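Side-chain contacts in halotolerant alpha-type carbonic anhydrase (dCA II) (Dunaliella salina, PDB 1Y7W), which probably catalyses the reversible hydration of carbon dioxide to bicarbonate at a zinc site, as an alpha-type carbonic anhydrase from a salt-tolerant alga: residues 68-73 and 239-244; 122-127 and 165-170; 199-204 and 260-265. All coordinates share one frame; numbering follows the deposited sequence. Where two conformers were deposited one is given.

Contact 1: 68-73 and 239-244; sequences SGTSAV and RVKWHV
T70 and K241 meet hydroxyl to ammonium at an oblique angle, with OG1 of T70 3.0 Å from NZ of K241. The T70 torsion (chi1 -52°) sets OG1 beside the backbone N and leaves CG2 lying over the lysine methylenes, 4.0 Å from K241 CD. The lysine chain is bent at chi2 (-49°) and extended beyond it, so the ammonium reaches the loop from strand 240-244. A water joins them: it donates to OG1 of T70 at 2.9 Å and accepts from NZ of K241 at 2.7 Å. Further along both segments, V73 meets the H243 imidazole obliquely. Its CG1 lies 3.6 Å from H243 CD2, while V73 CB lies 3.7 Å from H243 NE2, so the valine meets the CD2–NE2 side of the ring. ND1 of H243 is hydrogen-bonded to V168 O on the neighbouring strand, which probably helps fix the ring's rotation. The loop thus packs against an interior strand of the central carbonic anhydrase sheet through one hydroxyl–ammonium and one valine–imidazole approach. Because K241 NZ forms a salt bridge with D228, its charge is probably balanced chiefly by that carboxylate, with T70 and the water adding neutral oxygens.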
# COMPACT_ATOMS: atom_id res chain seq x y z
N SER A 68 7.97 -18.74 11.47
CA SER A 68 7.52 -18.76 12.87
C SER A 68 6.70 -17.52 13.23
O SER A 68 7.08 -16.40 12.86
CB SER A 68 8.71 -18.75 13.88
OG SER A 68 9.67 -19.76 13.62
N GLY A 69 5.63 -17.73 13.96
CA GLY A 69 4.84 -16.61 14.43
C GLY A 69 3.78 -15.97 13.54
O GLY A 69 3.04 -15.16 14.06
N THR A 70 3.70 -16.30 12.24
CA THR A 70 2.72 -15.66 11.35
C THR A 70 2.25 -16.66 10.28
O THR A 70 3.06 -17.32 9.64
CB THR A 70 3.34 -14.42 10.64
OG1 THR A 70 3.91 -13.55 11.61
CG2 THR A 70 2.27 -13.60 9.83
N SER A 71 0.93 -16.77 10.10
CA SER A 71 0.37 -17.69 9.08
C SER A 71 0.06 -16.87 7.84
O SER A 71 0.21 -15.64 7.86
CB SER A 71 -1.00 -18.24 9.56
OG SER A 71 -1.96 -17.14 9.62
N ALA A 72 -0.40 -17.58 6.78
CA ALA A 72 -0.91 -17.00 5.55
C ALA A 72 -2.11 -16.14 5.96
O ALA A 72 -2.71 -16.38 7.01
CB ALA A 72 -1.45 -18.10 4.62
N VAL A 73 -2.47 -15.16 5.13
CA VAL A 73 -3.67 -14.38 5.43
C VAL A 73 -4.86 -15.13 4.83
O VAL A 73 -4.73 -15.81 3.79
CB VAL A 73 -3.62 -12.96 4.82
CG1 VAL A 73 -3.50 -13.03 3.32
CG2 VAL A 73 -4.90 -12.13 5.28
N ARG A 239 5.84 -2.87 12.58
CA ARG A 239 4.59 -3.51 13.01
C ARG A 239 3.72 -3.88 11.82
O ARG A 239 2.48 -3.87 11.89
CB ARG A 239 3.86 -2.58 14.02
CG ARG A 239 3.37 -1.24 13.48
CD ARG A 239 3.08 -0.24 14.66
NE ARG A 239 2.68 1.08 14.18
CZ ARG A 239 1.44 1.47 13.91
NH1 ARG A 239 1.25 2.70 13.53
NH2 ARG A 239 0.37 0.65 13.99
N VAL A 240 4.38 -4.27 10.73
CA VAL A 240 3.62 -4.65 9.53
C VAL A 240 3.84 -6.05 8.99
O VAL A 240 4.98 -6.43 8.72
CB VAL A 240 3.94 -3.72 8.33
CG1 VAL A 240 3.16 -4.19 7.07
CG2 VAL A 240 3.55 -2.29 8.66
N LYS A 241 2.76 -6.81 8.82
CA LYS A 241 2.88 -8.12 8.16
C LYS A 241 2.63 -7.76 6.67
O LYS A 241 1.54 -7.29 6.30
CB LYS A 241 1.80 -9.09 8.64
CG LYS A 241 1.91 -9.41 10.10
CD LYS A 241 3.31 -9.82 10.53
CE LYS A 241 3.28 -10.35 11.95
NZ LYS A 241 4.69 -10.73 12.34
N TRP A 242 3.65 -7.96 5.83
CA TRP A 242 3.54 -7.60 4.43
C TRP A 242 3.05 -8.77 3.57
O TRP A 242 3.40 -9.94 3.83
CB TRP A 242 4.92 -7.09 3.88
CG TRP A 242 5.15 -5.62 4.18
CD1 TRP A 242 5.84 -5.07 5.24
CD2 TRP A 242 4.62 -4.55 3.44
NE1 TRP A 242 5.78 -3.69 5.18
CE2 TRP A 242 5.03 -3.36 4.07
CE3 TRP A 242 3.82 -4.48 2.28
CZ2 TRP A 242 4.68 -2.09 3.58
CZ3 TRP A 242 3.48 -3.24 1.79
CH2 TRP A 242 3.91 -2.04 2.45
N HIS A 243 2.24 -8.45 2.56
CA HIS A 243 1.74 -9.46 1.62
C HIS A 243 1.90 -8.78 0.24
O HIS A 243 1.07 -7.99 -0.18
CB HIS A 243 0.26 -9.78 1.88
CG HIS A 243 -0.07 -10.10 3.31
ND1 HIS A 243 -0.04 -9.15 4.31
CD2 HIS A 243 -0.38 -11.27 3.91
CE1 HIS A 243 -0.30 -9.73 5.47
NE2 HIS A 243 -0.51 -11.01 5.26
N VAL A 244 2.99 -9.09 -0.46
CA VAL A 244 3.23 -8.48 -1.77
C VAL A 244 2.86 -9.46 -2.90
O VAL A 244 3.54 -10.46 -3.08
CB VAL A 244 4.71 -8.07 -1.87
CG1 VAL A 244 4.96 -7.38 -3.19
CG2 VAL A 244 5.05 -7.15 -0.72
O HOH W 1 4.68 -12.63 14.21

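Contact 2: 122-127 and 165-170; sequences KSFVPI and QLAVIG
F124 and A167 make the nearest backbone approach, 7.2 Å between their CA atoms, and no backbone hydrogen bond joins the two segments, in keeping with strands 120-133 and 166-175 being separated in the sheet by strand 147-155. The side chains bridge that interval over strand 147-155, on one face of the central sheet of the alpha-type carbonic anhydrase fold. Every contact within 4.5 Å runs through F124, whose CG stands anti to the carbonyl carbon, sending the ring across toward 165-167. A167 places its methyl over one face, CB lying 4.1 Å from the centroid of the F124 ring and 29° off its normal, a CH-pi contact. The methyl is displaced toward one side of the ring, since its closest carbon is F124 CD1 at 3.6 Å. Q165 takes the rim instead. Its CG approaches in the ring plane, 3.9 Å from F124 CZ, and the backbone O of Q165 lies at the ring edge, near its plane, 3.7 Å from F124 CE1. The Q165 chain bends at chi2, turning the amide back over its own backbone, and the amide and phenyl planes end 61° apart. There NE2 of Q165 donates to L166 O at 3.1 Å, almost straight at 168°, with the acceptor close to the amide plane. This bond probably holds the amide in one orientation, so that the glutamine offers the phenyl its methylene rather than its polar end. M153 and E155 of the intervening strand also touch F124, and I117 of strand 114-117 reaches both F124 and Q165. The ring thus meets carbon over its face and a carbonyl oxygen at its C-H rim, probably favoured by its quadrupole, while one glutamine N-H is used on L166 O.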
# COMPACT_ATOMS: atom_id res chain seq x y z
N LYS A 122 -6.09 -13.24 14.41
CA LYS A 122 -6.60 -11.88 14.54
C LYS A 122 -7.34 -11.45 13.29
O LYS A 122 -7.03 -11.88 12.19
CB LYS A 122 -5.47 -10.92 14.81
CG LYS A 122 -4.78 -11.11 16.17
CD LYS A 122 -3.58 -10.18 16.23
CE LYS A 122 -2.81 -10.30 17.59
NZ LYS A 122 -2.96 -9.10 18.48
N SER A 123 -8.35 -10.61 13.45
CA SER A 123 -9.10 -10.09 12.28
C SER A 123 -8.48 -8.74 11.90
O SER A 123 -8.04 -7.99 12.79
CB SER A 123 -10.57 -9.87 12.67
OG SER A 123 -11.23 -11.12 12.73
N PHE A 124 -8.45 -8.43 10.60
CA PHE A 124 -7.87 -7.17 10.16
C PHE A 124 -8.88 -6.29 9.43
O PHE A 124 -9.63 -6.75 8.59
CB PHE A 124 -6.66 -7.46 9.27
CG PHE A 124 -5.47 -7.85 10.08
CD1 PHE A 124 -4.56 -6.89 10.50
CD2 PHE A 124 -5.35 -9.17 10.57
CE1 PHE A 124 -3.52 -7.23 11.40
CE2 PHE A 124 -4.30 -9.51 11.48
CZ PHE A 124 -3.41 -8.54 11.87
N VAL A 125 -8.89 -5.02 9.81
CA VAL A 125 -9.82 -4.06 9.23
C VAL A 125 -9.11 -3.12 8.22
O VAL A 125 -8.22 -2.43 8.60
CB VAL A 125 -10.43 -3.17 10.35
CG1 VAL A 125 -11.43 -2.20 9.78
CG2 VAL A 125 -11.07 -4.13 11.47
N PRO A 126 -9.50 -3.13 6.95
CA PRO A 126 -8.89 -2.23 5.95
C PRO A 126 -9.20 -0.80 6.41
O PRO A 126 -10.38 -0.49 6.72
CB PRO A 126 -9.64 -2.56 4.66
CG PRO A 126 -10.02 -4.03 4.85
CD PRO A 126 -10.44 -4.07 6.33
N ILE A 127 -8.18 0.06 6.48
CA ILE A 127 -8.43 1.43 6.94
C ILE A 127 -8.19 2.49 5.84
O ILE A 127 -8.67 3.62 5.94
CB ILE A 127 -7.65 1.78 8.24
CG1 ILE A 127 -6.17 1.41 8.09
CG2 ILE A 127 -8.28 0.99 9.49
CD1 ILE A 127 -5.26 2.05 9.14
N GLN A 165 -0.92 -3.92 15.58
CA GLN A 165 -0.35 -4.78 14.53
C GLN A 165 -1.05 -4.36 13.21
O GLN A 165 -2.31 -4.19 13.19
CB GLN A 165 -0.69 -6.25 14.82
CG GLN A 165 -0.29 -7.13 13.67
CD GLN A 165 1.22 -7.29 13.61
OE1 GLN A 165 1.80 -7.85 14.53
NE2 GLN A 165 1.87 -6.82 12.50
N LEU A 166 -0.26 -4.15 12.14
CA LEU A 166 -0.84 -3.83 10.84
C LEU A 166 -0.59 -4.97 9.83
O LEU A 166 0.31 -5.79 10.02
CB LEU A 166 -0.22 -2.53 10.25
CG LEU A 166 -0.32 -1.27 11.13
CD1 LEU A 166 0.28 -0.06 10.39
CD2 LEU A 166 -1.85 -1.03 11.40
N ALA A 167 -1.42 -5.03 8.79
CA ALA A 167 -1.19 -6.01 7.70
C ALA A 167 -1.34 -5.19 6.44
O ALA A 167 -2.36 -4.48 6.31
CB ALA A 167 -2.23 -7.11 7.73
N VAL A 168 -0.37 -5.24 5.53
CA VAL A 168 -0.51 -4.45 4.32
C VAL A 168 -0.41 -5.36 3.09
O VAL A 168 0.43 -6.29 3.04
CB VAL A 168 0.54 -3.29 4.26
CG1 VAL A 168 0.44 -2.52 2.86
CG2 VAL A 168 0.31 -2.33 5.46
N ILE A 169 -1.27 -5.07 2.12
CA ILE A 169 -1.30 -5.83 0.89
C ILE A 169 -0.68 -4.94 -0.16
O ILE A 169 -1.06 -3.79 -0.30
CB ILE A 169 -2.73 -6.19 0.52
CG1 ILE A 169 -3.16 -7.33 1.48
CG2 ILE A 169 -2.83 -6.65 -0.91
CD1 ILE A 169 -4.66 -7.69 1.48
N GLY A 170 0.30 -5.47 -0.89
CA GLY A 170 0.97 -4.64 -1.89
C GLY A 170 0.62 -5.21 -3.24
O GLY A 170 0.77 -6.41 -3.41

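Contact 3: 199-204 and 260-265; sequences ASYGDT and VDVTMG
The Y201 ring lies against helix 253-266, with the carbonyl O of D261 3.6 Å above one face and over its centre; G265 CA and V262 CA approach the same ring obliquely. This packs a type II beta turn, S200 to D203, onto the helix flank, the tyrosine being the second residue of the turn. With CG beside its own backbone N (chi1 -63°), the ring runs along the helix from G265 back to D261. CD1 of Y201 is 3.8 Å from V262 CA, and CE1 of Y201 touches V262 CG2 at 4.0 Å. Alongside, the D261 side chain points the same way as the phenol, the two planes 46° apart, and its OD1 forms a salt bridge with K257. I194 of helix 181-195 also touches Y201, which therefore joins two helices. Replacing Y201 by a serine would probably uncover the D261 carbonyl and the G265 backbone and open a gap between turn and helix. G265 suits this spot, because a CB there would collide with the ring. The turn itself is tied by D203 N to S200 O and by S200 N to D203 OD1, met from above the carboxylate plane. At the far end of the ring, Y201 OH rests 3.6 Å from D261 CB.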
# COMPACT_ATOMS: atom_id res chain seq x y z
N ALA A 199 -14.25 19.91 -7.53
CA ALA A 199 -13.08 19.52 -6.76
C ALA A 199 -11.86 20.25 -7.36
O ALA A 199 -11.85 20.56 -8.54
CB ALA A 199 -12.85 18.00 -6.86
N SER A 200 -10.86 20.50 -6.53
CA SER A 200 -9.59 21.15 -6.90
C SER A 200 -8.45 20.29 -6.40
O SER A 200 -8.62 19.59 -5.43
CB SER A 200 -9.46 22.55 -6.25
OG SER A 200 -10.51 23.38 -6.72
N TYR A 201 -7.31 20.32 -7.09
CA TYR A 201 -6.15 19.57 -6.61
C TYR A 201 -5.83 20.07 -5.20
O TYR A 201 -5.94 21.27 -4.92
CB TYR A 201 -4.95 19.84 -7.49
CG TYR A 201 -5.14 19.38 -8.92
CD1 TYR A 201 -5.56 18.09 -9.20
CD2 TYR A 201 -4.84 20.24 -10.01
CE1 TYR A 201 -5.67 17.63 -10.48
CE2 TYR A 201 -4.95 19.79 -11.32
CZ TYR A 201 -5.36 18.48 -11.55
OH TYR A 201 -5.48 17.94 -12.82
N GLY A 202 -5.40 19.17 -4.30
CA GLY A 202 -5.13 19.60 -2.96
C GLY A 202 -6.34 19.34 -2.05
O GLY A 202 -6.17 19.26 -0.82
N ASP A 203 -7.53 19.21 -2.62
CA ASP A 203 -8.71 18.88 -1.81
C ASP A 203 -8.53 17.45 -1.25
O ASP A 203 -8.00 16.56 -1.92
CB ASP A 203 -9.98 18.88 -2.66
CG ASP A 203 -10.45 20.28 -3.01
OD1 ASP A 203 -11.51 20.37 -3.64
OD2 ASP A 203 -9.75 21.26 -2.64
N THR A 204 -8.97 17.24 -0.02
CA THR A 204 -8.89 15.92 0.57
C THR A 204 -10.31 15.38 0.80
O THR A 204 -11.26 16.16 0.84
CB THR A 204 -8.10 15.94 1.91
OG1 THR A 204 -8.68 16.88 2.83
CG2 THR A 204 -6.63 16.29 1.66
N VAL A 260 0.74 12.55 -11.69
CA VAL A 260 1.52 13.80 -11.80
C VAL A 260 0.61 15.02 -11.67
O VAL A 260 0.89 15.97 -10.93
CB VAL A 260 2.20 13.93 -13.19
CG1 VAL A 260 3.15 15.12 -13.17
CG2 VAL A 260 2.90 12.72 -13.52
N ASP A 261 -0.49 15.01 -12.43
CA ASP A 261 -1.41 16.12 -12.39
C ASP A 261 -1.88 16.45 -10.95
O ASP A 261 -1.86 17.59 -10.50
CB ASP A 261 -2.62 15.83 -13.28
CG ASP A 261 -2.28 15.89 -14.80
OD1 ASP A 261 -3.13 15.42 -15.57
OD2 ASP A 261 -1.18 16.39 -15.21
N VAL A 262 -2.30 15.42 -10.23
CA VAL A 262 -2.78 15.55 -8.88
C VAL A 262 -1.66 15.92 -7.94
O VAL A 262 -1.78 16.86 -7.13
CB VAL A 262 -3.43 14.17 -8.46
CG1 VAL A 262 -3.78 14.14 -6.95
CG2 VAL A 262 -4.70 13.97 -9.35
N THR A 263 -0.52 15.23 -8.07
CA THR A 263 0.57 15.50 -7.13
C THR A 263 1.15 16.92 -7.24
O THR A 263 1.33 17.61 -6.22
CB THR A 263 1.74 14.45 -7.26
OG1 THR A 263 1.26 13.14 -6.91
CG2 THR A 263 2.92 14.83 -6.33
N MET A 264 1.45 17.34 -8.46
CA MET A 264 2.04 18.68 -8.64
C MET A 264 0.97 19.75 -8.56
O MET A 264 1.25 20.89 -8.17
CB MET A 264 2.80 18.76 -9.97
CG MET A 264 3.94 17.78 -10.08
SD MET A 264 4.94 17.65 -8.59
CE MET A 264 5.60 19.30 -8.48
N GLY A 265 -0.27 19.39 -8.90
CA GLY A 265 -1.36 20.34 -8.82
C GLY A 265 -1.62 20.67 -7.35
O GLY A 265 -2.03 21.79 -7.05

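Contacts 1 and 2 adjoin, their centres 10 Å apart, because strands 240-251 and 166-175 are neighbours in the central sheet: R239 O lies 2.8 Å from L166 N and H243 O 2.7 Å from G170 N, both probable hydrogen bonds. Along the chain, contact 2 is nested within the loop that contact 1 closes. Contact 3 sits on the opposite side of the chain's centre, its centre about 34 Å from that of contact 1 and 28 Å from that of contact 2. The zinc, held by H130, H132 and H150, is about 10 Å from the L166 side chain and about 13 Å from that of H243; W242 of segment 239-244 meets the ligand H150 edge-to-face.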